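Local coordinates for protein MDM10 isoform 1 (Saccharomyces cerevisiae, PDB 7BTX) that helps tether the endoplasmic reticulum to mitochondria as part of the ERMES complex and takes part in late assembly steps of the outer-membrane TOM complex, at residues N22-E25 and D26-A29; T28-S31 and R32-D36; R160-P163 and Q164-F167; Q187-H191 and R192-E196. All coordinates share one frame; numbering follows the deposited sequence.

Interaction 1 (N22-E25 and D26-A29); sequences NSYE and DITA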
loop_
_atom_site.group_PDB
_atom_site.type_symbol
_atom_site.label_atom_id
_atom_site.label_comp_id
_atom_site.label_asym_id
_atom_site.label_seq_id
_atom_site.Cartn_x
_atom_site.Cartn_y
_atom_site.Cartn_z
ATOM N N ASN D 22 30.032 -24.663 24.299
ATOM C CA ASN D 22 31.256 -23.949 24.620
ATOM C C ASN D 22 31.453 -22.689 23.788
ATOM O O ASN D 22 32.537 -22.105 23.835
ATOM C CB ASN D 22 32.463 -24.870 24.448
ATOM C CG ASN D 22 32.688 -25.758 25.643
ATOM O OD1 ASN D 22 32.460 -26.967 25.582
ATOM N ND2 ASN D 22 33.153 -25.170 26.737
ATOM N N SER D 23 30.454 -22.246 23.032
ATOM C CA SER D 23 30.621 -21.063 22.200
ATOM C C SER D 23 30.327 -19.813 23.015
ATOM O O SER D 23 29.514 -19.847 23.942
ATOM C CB SER D 23 29.702 -21.139 20.987
ATOM O OG SER D 23 29.925 -20.049 20.112
ATOM N N TYR D 24 30.979 -18.704 22.668
ATOM C CA TYR D 24 30.702 -17.431 23.321
ATOM C C TYR D 24 29.592 -16.689 22.583
ATOM O O TYR D 24 29.729 -15.512 22.241
ATOM C CB TYR D 24 31.977 -16.581 23.388
ATOM C CG TYR D 24 31.931 -15.449 24.387
ATOM C CD1 TYR D 24 31.906 -15.703 25.747
ATOM C CD2 TYR D 24 31.921 -14.124 23.967
ATOM C CE1 TYR D 24 31.861 -14.672 26.657
ATOM C CE2 TYR D 24 31.870 -13.089 24.869
ATOM C CZ TYR D 24 31.842 -13.367 26.211
ATOM O OH TYR D 24 31.796 -12.332 27.112
ATOM N N GLU D 25 28.492 -17.379 22.302
ATOM C CA GLU D 25 27.267 -16.716 21.888
ATOM C C GLU D 25 26.114 -17.461 22.534
ATOM O O GLU D 25 24.955 -17.042 22.448
ATOM C CB GLU D 25 27.140 -16.687 20.367
ATOM C CG GLU D 25 27.317 -18.036 19.710
ATOM C CD GLU D 25 26.924 -18.031 18.252
ATOM O OE1 GLU D 25 26.455 -16.982 17.765
ATOM O OE2 GLU D 25 27.086 -19.076 17.590
ATOM N N ASP D 26 26.443 -18.568 23.195
ATOM C CA ASP D 26 25.483 -19.369 23.936
ATOM C C ASP D 26 25.850 -19.403 25.408
ATOM O O ASP D 26 25.462 -20.326 26.129
ATOM C CB ASP D 26 25.406 -20.790 23.386
ATOM C CG ASP D 26 24.835 -20.844 21.987
ATOM O OD1 ASP D 26 25.608 -21.094 21.039
ATOM O OD2 ASP D 26 23.614 -20.646 21.831
ATOM N N ILE D 27 26.612 -18.412 25.864
ATOM C CA ILE D 27 27.025 -18.337 27.259
ATOM C C ILE D 27 25.898 -17.688 28.054
ATOM O O ILE D 27 25.556 -18.144 29.149
ATOM C CB ILE D 27 28.383 -17.611 27.396
ATOM C CG1 ILE D 27 28.796 -17.462 28.853
ATOM C CG2 ILE D 27 28.425 -16.284 26.631
ATOM C CD1 ILE D 27 30.280 -17.382 29.035
ATOM N N THR D 28 25.294 -16.641 27.500
ATOM C CA THR D 28 24.006 -16.145 27.965
ATOM C C THR D 28 22.979 -16.606 26.948
ATOM O O THR D 28 22.608 -15.854 26.050
ATOM C CB THR D 28 24.000 -14.625 28.074
ATOM O OG1 THR D 28 24.425 -14.059 26.828
ATOM C CG2 THR D 28 24.938 -14.163 29.167
ATOM N N ALA D 29 22.528 -17.847 27.065
ATOM C CA ALA D 29 21.539 -18.342 26.122
ATOM C C ALA D 29 20.235 -18.575 26.857
ATOM O O ALA D 29 19.150 -18.355 26.309
ATOM C CB ALA D 29 22.015 -19.624 25.447
#
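Tyr24 and Ile27 meet in a local turn contact, three residues apart, on the loop that runs from helix 5-16 to helix 30-33 of this mitochondrial beta-barrel protein. The turn is an inverse gamma turn centred on Tyr24, in which Glu25 N donates a weak bond of 3.1 Å to Ser23 O. The same Ser23 O also takes a weak bond from Asp26 N, 3.4 Å long but fairly straight at 160°, so one carbonyl holds two successive amides and the chain doubles back. That reversal carries Ile27 round to the phenol. Its branches approach the ring obliquely: the CG1 arm, anti to the backbone N (chi1 177°), ends in CD1 of Ile27 about as close to Tyr24 CE1 as to Tyr24 CD1, and Ile27 CG2 comes nearer still, 3.6 Å from Tyr24 CD1. The phenol is fixed at its far end too, where Tyr24 OH hydrogen-bonds with Thr251 OG1 and Ser249 OG, while Ile27 rests on Leu211, Thr251 and Arg253. The loop thus lies against strands 209-211 and 245-258. On the other part of the turn the acidic side chains of Glu25 and Asp26 run side by side in the same direction, their carboxylate planes 61° apart; such closeness would be expected to raise the cost of carrying both charges. Asp26 OD1 is hydrogen-bonded to Thr20 OG1, and it sits 4.3 Å from Glu25 OE2.

Interaction 2 (T28-S31 and R32-D36); sequences TATS and RTLLD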
loop_
_atom_site.group_PDB
_atom_site.type_symbol
_atom_site.label_atom_id
_atom_site.label_comp_id
_atom_site.label_asym_id
_atom_site.label_seq_id
_atom_site.Cartn_x
_atom_site.Cartn_y
_atom_site.Cartn_z
ATOM N N THR D 28 25.294 -16.641 27.500
ATOM C CA THR D 28 24.006 -16.145 27.965
ATOM C C THR D 28 22.979 -16.606 26.948
ATOM O O THR D 28 22.608 -15.854 26.050
ATOM C CB THR D 28 24.000 -14.625 28.074
ATOM O OG1 THR D 28 24.425 -14.059 26.828
ATOM C CG2 THR D 28 24.938 -14.163 29.167
ATOM N N ALA D 29 22.528 -17.847 27.065
ATOM C CA ALA D 29 21.539 -18.342 26.122
ATOM C C ALA D 29 20.235 -18.575 26.857
ATOM O O ALA D 29 19.150 -18.355 26.309
ATOM C CB ALA D 29 22.015 -19.624 25.447
ATOM N N THR D 30 20.341 -19.016 28.108
ATOM C CA THR D 30 19.159 -19.205 28.929
ATOM C C THR D 30 18.598 -17.867 29.396
ATOM O O THR D 30 17.397 -17.760 29.654
ATOM C CB THR D 30 19.514 -20.111 30.107
ATOM O OG1 THR D 30 20.287 -21.212 29.624
ATOM C CG2 THR D 30 18.267 -20.699 30.719
ATOM N N SER D 31 19.433 -16.835 29.466
ATOM C CA SER D 31 18.985 -15.481 29.758
ATOM C C SER D 31 18.464 -14.745 28.533
ATOM O O SER D 31 18.055 -13.589 28.661
ATOM C CB SER D 31 20.126 -14.672 30.369
ATOM O OG SER D 31 19.901 -13.284 30.212
ATOM N N ARG D 32 18.503 -15.356 27.354
ATOM C CA ARG D 32 17.883 -14.774 26.173
ATOM C C ARG D 32 16.648 -15.535 25.731
ATOM O O ARG D 32 15.781 -14.957 25.068
ATOM C CB ARG D 32 18.881 -14.720 25.014
ATOM C CG ARG D 32 20.109 -13.889 25.304
ATOM C CD ARG D 32 20.891 -13.598 24.037
ATOM N NE ARG D 32 21.017 -14.772 23.177
ATOM C CZ ARG D 32 22.139 -15.468 23.019
ATOM N NH1 ARG D 32 23.236 -15.116 23.671
ATOM N NH2 ARG D 32 22.162 -16.523 22.219
ATOM N N THR D 33 16.553 -16.810 26.085
ATOM C CA THR D 33 15.376 -17.618 25.824
ATOM C C THR D 33 14.277 -17.309 26.831
ATOM O O THR D 33 13.093 -17.277 26.477
ATOM C CB THR D 33 15.770 -19.099 25.864
ATOM O OG1 THR D 33 16.716 -19.359 24.821
ATOM C CG2 THR D 33 14.576 -20.015 25.669
ATOM N N LEU D 34 14.655 -17.012 28.072
ATOM C CA LEU D 34 13.678 -16.789 29.124
ATOM C C LEU D 34 13.263 -15.336 29.265
ATOM O O LEU D 34 12.214 -15.068 29.857
ATOM C CB LEU D 34 14.221 -17.308 30.455
ATOM C CG LEU D 34 14.253 -18.830 30.490
ATOM C CD1 LEU D 34 14.911 -19.403 31.710
ATOM C CD2 LEU D 34 12.848 -19.274 30.462
ATOM N N LEU D 35 14.033 -14.394 28.731
ATOM C CA LEU D 35 13.751 -12.985 28.960
ATOM C C LEU D 35 13.398 -12.240 27.686
ATOM O O LEU D 35 12.421 -11.487 27.663
ATOM C CB LEU D 35 14.957 -12.300 29.605
ATOM C CG LEU D 35 15.582 -12.913 30.849
ATOM C CD1 LEU D 35 16.693 -12.024 31.294
ATOM C CD2 LEU D 35 14.609 -13.129 31.947
ATOM N N ASP D 36 14.178 -12.422 26.623
ATOM C CA ASP D 36 14.136 -11.549 25.458
ATOM C C ASP D 36 13.380 -12.159 24.285
ATOM O O ASP D 36 13.750 -11.927 23.132
ATOM C CB ASP D 36 15.555 -11.185 25.032
ATOM C CG ASP D 36 16.349 -10.547 26.147
ATOM O OD1 ASP D 36 15.740 -9.863 26.994
ATOM O OD2 ASP D 36 17.582 -10.732 26.181
#
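The guanidinium of Arg32 has one face laid over the backbone of Thr28 and Ala29: Ala29 CA sits 4.2 Å from the plane, over its centre, and Thr28 O lies on that same face, too badly angled for a hydrogen bond. A bend at chi3 (-44°) folds the arginine back over the chain that precedes it, and NH2 donates to Glu25 O. Next to the arginine, helix 30-33 makes its single short turn. Ala29 O accepts Thr33 N and Thr33 OG1, each at 3.0 Å, the two donors coming from opposite faces of the carbonyl plane; Arg32 N adds a weak bond to the same oxygen. The threonine hydroxyl gets there because it stands beside its own backbone N (chi1 -63°), the familiar way for a helical threonine to bond back to the carbonyl four residues earlier. One residue on, Leu34 N donates to Thr30 O at 3.3 Å, and the two side chains run alongside each other, Thr30 CG2 against Leu34 CD1 at 3.7 Å. Leu35 covers the next carbonyl, its CD1 3.4 Å from Ser31 O and 3.6 Å from Ser31 OG, and also packs on Cys293 and Lys295 of strand 292-297. Shortening Leu35 to an alanine would probably leave Ser31 O and Cys293 with thinner apolar cover. Further along, Thr33 O and Leu35 O accept bonds from Lys417 NZ and Lys428 NZ, so lysine amines probably help satisfy carbonyls that this short helix leaves without amide partners of its own.

Interaction 3 (R160-P163 and Q164-F167); sequences RLSP and QTQF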
loop_
_atom_site.group_PDB
_atom_site.type_symbol
_atom_site.label_atom_id
_atom_site.label_comp_id
_atom_site.label_asym_id
_atom_site.label_seq_id
_atom_site.Cartn_x
_atom_site.Cartn_y
_atom_site.Cartn_z
ATOM N N ARG D 160 33.565 -28.160 7.793
ATOM C CA ARG D 160 34.318 -28.688 8.929
ATOM C C ARG D 160 35.627 -29.272 8.408
ATOM O O ARG D 160 35.699 -30.396 7.911
ATOM C CB ARG D 160 33.517 -29.710 9.716
ATOM C CG ARG D 160 34.227 -30.062 11.004
ATOM C CD ARG D 160 33.355 -30.784 11.985
ATOM N NE ARG D 160 34.096 -31.110 13.197
ATOM C CZ ARG D 160 33.606 -31.838 14.191
ATOM N NH1 ARG D 160 34.346 -32.095 15.258
ATOM N NH2 ARG D 160 32.377 -32.318 14.116
ATOM N N LEU D 161 36.687 -28.482 8.549
ATOM C CA LEU D 161 37.962 -28.731 7.891
ATOM C C LEU D 161 38.816 -29.782 8.588
ATOM O O LEU D 161 39.781 -30.282 8.002
ATOM C CB LEU D 161 38.741 -27.425 7.796
ATOM C CG LEU D 161 37.999 -26.294 7.099
ATOM C CD1 LEU D 161 38.793 -25.018 7.192
ATOM C CD2 LEU D 161 37.759 -26.664 5.658
ATOM N N SER D 162 38.468 -30.125 9.823
ATOM C CA SER D 162 39.286 -30.929 10.724
ATOM C C SER D 162 38.380 -31.292 11.895
ATOM O O SER D 162 37.351 -30.630 12.074
ATOM C CB SER D 162 40.524 -30.125 11.149
ATOM O OG SER D 162 41.396 -30.810 12.023
ATOM N N PRO D 163 38.675 -32.314 12.701
ATOM C CA PRO D 163 37.811 -32.616 13.858
ATOM C C PRO D 163 37.822 -31.578 14.976
ATOM O O PRO D 163 37.032 -31.722 15.916
ATOM C CB PRO D 163 38.395 -33.943 14.361
ATOM C CG PRO D 163 39.766 -33.987 13.830
ATOM C CD PRO D 163 39.631 -33.409 12.476
ATOM N N GLN D 164 38.675 -30.560 14.906
ATOM C CA GLN D 164 38.697 -29.501 15.900
ATOM C C GLN D 164 38.851 -28.149 15.222
ATOM O O GLN D 164 39.544 -27.271 15.738
ATOM C CB GLN D 164 39.834 -29.733 16.892
ATOM C CG GLN D 164 39.545 -30.800 17.933
ATOM C CD GLN D 164 40.743 -31.099 18.798
ATOM O OE1 GLN D 164 41.781 -30.451 18.685
ATOM N NE2 GLN D 164 40.609 -32.089 19.670
ATOM N N THR D 165 38.226 -27.979 14.060
ATOM C CA THR D 165 38.358 -26.783 13.237
ATOM C C THR D 165 37.152 -26.706 12.311
ATOM O O THR D 165 36.722 -27.720 11.762
ATOM C CB THR D 165 39.674 -26.813 12.439
ATOM O OG1 THR D 165 40.790 -26.722 13.330
ATOM C CG2 THR D 165 39.770 -25.716 11.420
ATOM N N GLN D 166 36.597 -25.505 12.163
ATOM C CA GLN D 166 35.471 -25.300 11.269
ATOM C C GLN D 166 35.600 -23.938 10.615
ATOM O O GLN D 166 36.159 -23.010 11.198
ATOM C CB GLN D 166 34.149 -25.400 12.021
ATOM C CG GLN D 166 33.017 -25.919 11.198
ATOM C CD GLN D 166 31.727 -25.914 11.955
ATOM O OE1 GLN D 166 31.215 -24.857 12.305
ATOM N NE2 GLN D 166 31.190 -27.093 12.220
ATOM N N PHE D 167 35.083 -23.827 9.400
ATOM C CA PHE D 167 35.046 -22.567 8.675
ATOM C C PHE D 167 33.602 -22.255 8.333
ATOM O O PHE D 167 32.805 -23.166 8.106
ATOM C CB PHE D 167 35.893 -22.627 7.404
ATOM C CG PHE D 167 35.864 -21.364 6.596
ATOM C CD1 PHE D 167 36.495 -20.221 7.051
ATOM C CD2 PHE D 167 35.194 -21.317 5.386
ATOM C CE1 PHE D 167 36.464 -19.056 6.314
ATOM C CE2 PHE D 167 35.159 -20.155 4.643
ATOM C CZ PHE D 167 35.795 -19.025 5.110
#
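Arg160-Ser162 and Thr165-Phe167 run antiparallel, at 148° between their directions, and reverse through Pro163 and Gln164, with Ser162 and Thr165 as a hydrogen-bonded pair whose link, Thr165 N to Ser162 O, is weak. A second weak bond joins Leu161 N to Thr165 O. A firmer bond holds the turn within 160-163: the chain of Arg160 is fully extended from CG to NE, with CG opposite the backbone N (chi1 -171°), and NH1 donates to Pro163 O at 2.8 Å from above the carbonyl plane, the oxygen lying in the guanidinium plane at the edge. NE adds a weak bond to Ser162 O. On the Ser162 and Thr165 face, Ser162 CB and Thr165 CB touch at 3.7 Å, while Thr165 OG1 bonds to Gln164 O at 2.8 Å. Leu161 and Phe167 lie alongside each other, Leu161 CD1 meeting Phe167 CB at 3.8 Å. Gln166 CG packs against Arg160 CA at 3.8 Å, and both side chains also touch Trp18. This is a tight two-residue beta hairpin, with strands 152-162 and 165-174 as neighbours in the sheet, the repeating connection of an up-and-down membrane beta-barrel.

Interaction 4 (Q187-H191 and R192-E196); sequences QRDSH and RNLQE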
loop_
_atom_site.group_PDB
_atom_site.type_symbol
_atom_site.label_atom_id
_atom_site.label_comp_id
_atom_site.label_asym_id
_atom_site.label_seq_id
_atom_site.Cartn_x
_atom_site.Cartn_y
_atom_site.Cartn_z
ATOM N N GLN D 187 36.939 -21.125 13.484
ATOM C CA GLN D 187 36.752 -21.493 14.883
ATOM C C GLN D 187 37.435 -22.816 15.186
ATOM O O GLN D 187 37.120 -23.837 14.574
ATOM C CB GLN D 187 35.264 -21.550 15.227
ATOM C CG GLN D 187 34.389 -22.144 14.152
ATOM C CD GLN D 187 32.924 -21.890 14.392
ATOM O OE1 GLN D 187 32.537 -21.375 15.436
ATOM N NE2 GLN D 187 32.097 -22.237 13.417
ATOM N N ARG D 188 38.362 -22.796 16.145
ATOM C CA ARG D 188 39.111 -23.987 16.535
ATOM C C ARG D 188 38.593 -24.475 17.884
ATOM O O ARG D 188 38.852 -23.893 18.931
ATOM C CB ARG D 188 40.605 -23.695 16.587
ATOM C CG ARG D 188 41.430 -24.871 17.089
ATOM C CD ARG D 188 42.879 -24.792 16.648
ATOM N NE ARG D 188 43.704 -24.056 17.600
ATOM C CZ ARG D 188 44.409 -22.973 17.296
ATOM N NH1 ARG D 188 44.392 -22.498 16.057
ATOM N NH2 ARG D 188 45.135 -22.369 18.226
ATOM N N ASP D 189 37.854 -25.575 17.844
ATOM C CA ASP D 189 37.351 -26.177 19.067
ATOM C C ASP D 189 38.447 -26.968 19.763
ATOM O O ASP D 189 39.429 -27.378 19.145
ATOM C CB ASP D 189 36.176 -27.101 18.762
ATOM C CG ASP D 189 35.335 -27.407 19.980
ATOM O OD1 ASP D 189 35.483 -26.691 20.988
ATOM O OD2 ASP D 189 34.537 -28.365 19.936
ATOM N N SER D 190 38.281 -27.151 21.066
ATOM C CA SER D 190 39.043 -28.106 21.854
ATOM C C SER D 190 38.085 -28.661 22.896
ATOM O O SER D 190 36.869 -28.500 22.759
ATOM C CB SER D 190 40.263 -27.454 22.497
ATOM O OG SER D 190 40.769 -28.261 23.542
ATOM N N HIS D 191 38.590 -29.326 23.926
ATOM C CA HIS D 191 37.711 -29.686 25.028
ATOM C C HIS D 191 37.913 -28.807 26.253
ATOM O O HIS D 191 37.274 -29.048 27.284
ATOM C CB HIS D 191 37.883 -31.166 25.382
ATOM C CG HIS D 191 37.503 -32.091 24.266
ATOM N ND1 HIS D 191 38.431 -32.801 23.535
ATOM C CD2 HIS D 191 36.294 -32.403 23.742
ATOM C CE1 HIS D 191 37.809 -33.519 22.615
ATOM N NE2 HIS D 191 36.512 -33.295 22.720
ATOM N N ARG D 192 38.778 -27.791 26.161
ATOM C CA ARG D 192 38.895 -26.749 27.177
ATOM C C ARG D 192 38.820 -25.350 26.571
ATOM O O ARG D 192 38.991 -24.365 27.290
ATOM C CB ARG D 192 40.199 -26.893 27.966
ATOM C CG ARG D 192 40.467 -28.265 28.568
ATOM C CD ARG D 192 39.714 -28.485 29.868
ATOM N NE ARG D 192 38.469 -29.215 29.656
ATOM C CZ ARG D 192 37.707 -29.694 30.633
ATOM N NH1 ARG D 192 36.590 -30.346 30.344
ATOM N NH2 ARG D 192 38.067 -29.533 31.899
ATOM N N ASN D 193 38.550 -25.239 25.272
ATOM C CA ASN D 193 38.531 -23.963 24.568
ATOM C C ASN D 193 37.627 -24.075 23.353
ATOM O O ASN D 193 37.425 -25.164 22.815
ATOM C CB ASN D 193 39.924 -23.534 24.093
ATOM C CG ASN D 193 40.774 -22.961 25.194
ATOM O OD1 ASN D 193 40.321 -22.127 25.971
ATOM N ND2 ASN D 193 42.016 -23.412 25.276
ATOM N N LEU D 194 37.052 -22.946 22.948
ATOM C CA LEU D 194 36.384 -22.830 21.660
ATOM C C LEU D 194 36.728 -21.456 21.079
ATOM O O LEU D 194 35.876 -20.587 20.949
ATOM C CB LEU D 194 34.879 -23.078 21.752
ATOM C CG LEU D 194 34.180 -23.562 20.464
ATOM C CD1 LEU D 194 33.012 -24.470 20.806
ATOM C CD2 LEU D 194 33.694 -22.465 19.531
ATOM N N GLN D 195 38.022 -21.202 20.884
ATOM C CA GLN D 195 38.474 -19.972 20.238
ATOM C C GLN D 195 37.855 -19.802 18.857
ATOM O O GLN D 195 37.532 -20.777 18.180
ATOM C CB GLN D 195 39.994 -19.969 20.107
ATOM C CG GLN D 195 40.737 -20.284 21.374
ATOM C CD GLN D 195 42.180 -20.623 21.114
ATOM O OE1 GLN D 195 42.569 -20.890 19.981
ATOM N NE2 GLN D 195 42.989 -20.612 22.162
ATOM N N GLU D 196 37.698 -18.552 18.440
ATOM C CA GLU D 196 36.985 -18.245 17.211
ATOM C C GLU D 196 37.488 -16.926 16.660
ATOM O O GLU D 196 37.653 -15.971 17.413
ATOM C CB GLU D 196 35.483 -18.165 17.461
ATOM C CG GLU D 196 34.661 -17.961 16.221
ATOM C CD GLU D 196 33.190 -18.147 16.474
ATOM O OE1 GLU D 196 32.805 -18.292 17.652
ATOM O OE2 GLU D 196 32.418 -18.152 15.497
#
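Ser190 N donates to Asn193 O at 2.8 Å and Arg188 N to Gln195 O at 3.0 Å, backbone bonds that cross the hairpin. At the bend Arg192 folds back on itself through chi2 (-81°) and chi3 (97°), and its NE donates to His191 O at 2.7 Å from above the carbonyl plane, the oxygen lying near the guanidinium plane, at its edge. Ser190 OG takes a weak bond from Arg192 N. The whole is a beta hairpin of strands 179-189 and 194-199, with Gln187 and Glu196 as a non-hydrogen-bonded antiparallel pair. Their side chains run side by side in one direction, Gln187 CB against Glu196 CG at 3.8 Å, amide and carboxylate planes 31° apart; Gln187 NE2 bonds to Tyr13 OH, and Glu196 OE1 forms a salt bridge with Arg209 NH2. With an alanine at Glu196, Arg209 would probably lose its carboxylate mate and Gln187 CB the CG it packs on. On the face of Arg188 and Gln195, Gln195 OE1 sits over one face of the Arg188 guanidinium, 3.4 Å from NH2 but at a poor angle for bonding. Asp189 and Leu194 cross at a slant, and Leu194 CD1 lies 3.8 Å from Asp189 CG.

How the interactions relate
From the N terminus, interaction 1 turns the chain after helix 5-16, and interaction 2 follows directly, forming helix 30-33; a bond from Arg32 back to Glu25 joins the two. Interactions 3 and 4 come later, each closing a hairpin, and they are adjacent in the barrel wall: strands 165-174 and 179-189 are neighbours, and Gln166 N bonds to Gln187 O. Interactions 1 and 2 overlap at Thr28 and Ala29; the others follow in series, and none nests. Across space, interaction 1 rests on interaction 4, with Asn22 O against Leu194 CB, so the N-terminal loop packs against the hairpin there, whereas interactions 2 and 3 stay about 16 Å apart at their nearest atoms.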